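Local coordinates for protein HicB3 antitoxin (Yersinia pestis, PDB 4P7D) that probably neutralises its partner toxin in a bacterial HicAB-type toxin-antitoxin system and, as a ribbon-helix-helix relative, may bind operator DNA, at residues M1-F6 against V82-A87. Residues are numbered along the deposited sequence; the frame is centred on the assembly and turned at random.
Sequences MIYPIF and VEIDPA
Tyr3 and Val82 exchange two backbone hydrogen bonds, Tyr3 N to Val82 O and Val82 N to Tyr3 O, each 2.8 Å long and nearly straight, which identifies an antiparallel hydrogen-bonded pair. One residue on, Ile2 faces Glu83 as a non-hydrogen-bonded pair with CA atoms 4.5 Å apart. The pairing runs past the end of strand 78-83: Ile84 N donates to Met1 O, and the chain-terminal Met1 N donates to Ile84 O.

The tight side carries Tyr3, Val82 and Ile84. The Ile84 CD1 methyl meets the CD2 and CE2 flank of the Tyr3 ring obliquely, 3.5 Å from CD2. CG1 of Ile84 stands beside its own backbone N, anti to the carbonyl carbon (chi1 -85°), which, with an extended chi2, carries CD1 to that ring. Helix 34-47 covers this face through Ala38, Glu39 and Phe42, while Pro57 O takes the Tyr3 hydroxyl's hydrogen bond. Strand 2-8 lies between strands 14-17 and 78-83 in a four-stranded antiparallel sheet, with 78-83 at one edge within the chain, and the helix lies over it in the alpha+beta part of this HicB-like antitoxin.

Packing is looser on the Ile2 and Glu83 face, where the two side chains come no closer than 4.3 Å, Ile2 CG1 to Glu83 OE2. Glu83 is exposed, and its carboxylate forms a salt bridge with Lys36 of the second subunit, against which Ile2 also packs. At the partly exposed N-terminal end, the bend at chi3 (75°) of Met1, a selenomethionine, brings its CE methyl against CB and CG of the Pro86 ring.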
loop_
_atom_site.group_PDB
_atom_site.type_symbol
_atom_site.label_atom_id
_atom_site.label_comp_id
_atom_site.label_asym_id
_atom_site.label_seq_id
_atom_site.Cartn_x
_atom_site.Cartn_y
_atom_site.Cartn_z
HETATM N N MSE B 1 -3.522 9.998 -12.656
HETATM C CA MSE B 1 -2.493 10.822 -12.052
HETATM C C MSE B 1 -3.050 12.211 -11.865
HETATM O O MSE B 1 -3.860 12.661 -12.652
HETATM C CB MSE B 1 -1.213 10.827 -12.900
HETATM C CG MSE B 1 -1.383 11.357 -14.314
HETATM SE SE MSE B 1 0.163 11.050 -15.540
HETATM C CE MSE B 1 -0.154 9.188 -15.802
ATOM N N ILE B 2 -2.627 12.881 -10.804
ATOM C CA ILE B 2 -3.266 14.118 -10.373
ATOM C C ILE B 2 -2.343 15.306 -10.546
ATOM O O ILE B 2 -1.249 15.347 -9.966
ATOM C CB ILE B 2 -3.696 14.050 -8.892
ATOM C CG1 ILE B 2 -4.692 12.922 -8.674
ATOM C CG2 ILE B 2 -4.282 15.371 -8.443
ATOM C CD1 ILE B 2 -4.945 12.631 -7.216
ATOM N N TYR B 3 -2.782 16.276 -11.339
ATOM C CA TYR B 3 -2.003 17.489 -11.537
ATOM C C TYR B 3 -2.601 18.672 -10.803
ATOM O O TYR B 3 -3.826 18.824 -10.747
ATOM C CB TYR B 3 -1.916 17.820 -13.003
ATOM C CG TYR B 3 -1.211 16.820 -13.850
ATOM C CD1 TYR B 3 0.171 16.821 -13.945
ATOM C CD2 TYR B 3 -1.922 15.915 -14.613
ATOM C CE1 TYR B 3 0.840 15.927 -14.762
ATOM C CE2 TYR B 3 -1.270 15.015 -15.434
ATOM C CZ TYR B 3 0.114 15.030 -15.507
ATOM O OH TYR B 3 0.759 14.142 -16.321
ATOM N N PRO B 4 -1.739 19.539 -10.268
ATOM C CA PRO B 4 -2.116 20.758 -9.531
ATOM C C PRO B 4 -2.623 21.871 -10.427
ATOM O O PRO B 4 -2.157 21.951 -11.564
ATOM C CB PRO B 4 -0.797 21.183 -8.863
ATOM C CG PRO B 4 0.263 20.628 -9.729
ATOM C CD PRO B 4 -0.281 19.346 -10.309
ATOM N N ILE B 5 -3.545 22.704 -9.937
ATOM C CA ILE B 5 -3.928 23.954 -10.628
ATOM C C ILE B 5 -4.137 25.083 -9.642
ATOM O O ILE B 5 -4.515 24.821 -8.489
ATOM C CB ILE B 5 -5.209 23.820 -11.441
ATOM C CG1 ILE B 5 -6.296 23.176 -10.599
ATOM C CG2 ILE B 5 -4.981 23.011 -12.705
ATOM C CD1 ILE B 5 -7.668 23.413 -11.123
ATOM N N PHE B 6 -3.869 26.323 -10.071
ATOM C CA PHE B 6 -4.268 27.498 -9.287
ATOM C C PHE B 6 -5.526 28.114 -9.892
ATOM O O PHE B 6 -5.661 28.228 -11.107
ATOM C CB PHE B 6 -3.178 28.568 -9.215
ATOM C CG PHE B 6 -1.918 28.140 -8.516
ATOM C CD1 PHE B 6 -1.899 27.049 -7.663
ATOM C CD2 PHE B 6 -0.728 28.843 -8.716
ATOM C CE1 PHE B 6 -0.712 26.665 -7.021
ATOM C CE2 PHE B 6 0.463 28.454 -8.076
ATOM C CZ PHE B 6 0.462 27.370 -7.226
ATOM N N VAL B 82 -6.641 18.427 -10.943
ATOM C CA VAL B 82 -7.158 17.753 -12.115
ATOM C C VAL B 82 -6.672 16.337 -12.178
ATOM O O VAL B 82 -5.468 16.066 -12.158
ATOM C CB VAL B 82 -6.766 18.447 -13.369
ATOM C CG1 VAL B 82 -7.005 17.531 -14.552
ATOM C CG2 VAL B 82 -7.567 19.708 -13.468
ATOM N N GLU B 83 -7.625 15.425 -12.241
ATOM C CA GLU B 83 -7.306 14.019 -12.254
ATOM C C GLU B 83 -7.304 13.536 -13.689
ATOM O O GLU B 83 -8.217 13.816 -14.453
ATOM C CB GLU B 83 -8.294 13.240 -11.408
ATOM C CG GLU B 83 -8.009 11.763 -11.366
ATOM C CD GLU B 83 -8.609 11.114 -10.134
ATOM O OE1 GLU B 83 -9.753 11.487 -9.782
ATOM O OE2 GLU B 83 -7.934 10.257 -9.510
ATOM N N ILE B 84 -6.258 12.819 -14.053
ATOM C CA ILE B 84 -6.076 12.392 -15.424
ATOM C C ILE B 84 -5.799 10.902 -15.498
ATOM O O ILE B 84 -5.025 10.366 -14.709
ATOM C CB ILE B 84 -4.933 13.186 -16.081
ATOM C CG1 ILE B 84 -5.494 14.500 -16.629
ATOM C CG2 ILE B 84 -4.228 12.363 -17.161
ATOM C CD1 ILE B 84 -4.453 15.481 -17.030
ATOM N N ASP B 85 -6.460 10.237 -16.440
ATOM C CA ASP B 85 -6.182 8.844 -16.738
ATOM C C ASP B 85 -5.273 8.751 -17.952
ATOM O O ASP B 85 -5.657 9.103 -19.064
ATOM C CB ASP B 85 -7.477 8.079 -16.971
ATOM C CG ASP B 85 -7.259 6.590 -17.085
ATOM O OD1 ASP B 85 -6.163 6.102 -16.704
ATOM O OD2 ASP B 85 -8.198 5.905 -17.549
ATOM N N PRO B 86 -4.043 8.287 -17.732
ATOM C CA PRO B 86 -3.052 8.156 -18.805
ATOM C C PRO B 86 -3.524 7.259 -19.937
ATOM O O PRO B 86 -3.238 7.554 -21.082
ATOM C CB PRO B 86 -1.849 7.538 -18.104
ATOM C CG PRO B 86 -2.392 6.953 -16.812
ATOM C CD PRO B 86 -3.520 7.842 -16.427
ATOM N N ALA B 87 -4.241 6.187 -19.616
ATOM C CA ALA B 87 -4.802 5.294 -20.630
ATOM C C ALA B 87 -5.579 6.072 -21.708
ATOM O O ALA B 87 -5.605 5.686 -22.887
ATOM C CB ALA B 87 -5.709 4.259 -19.973
#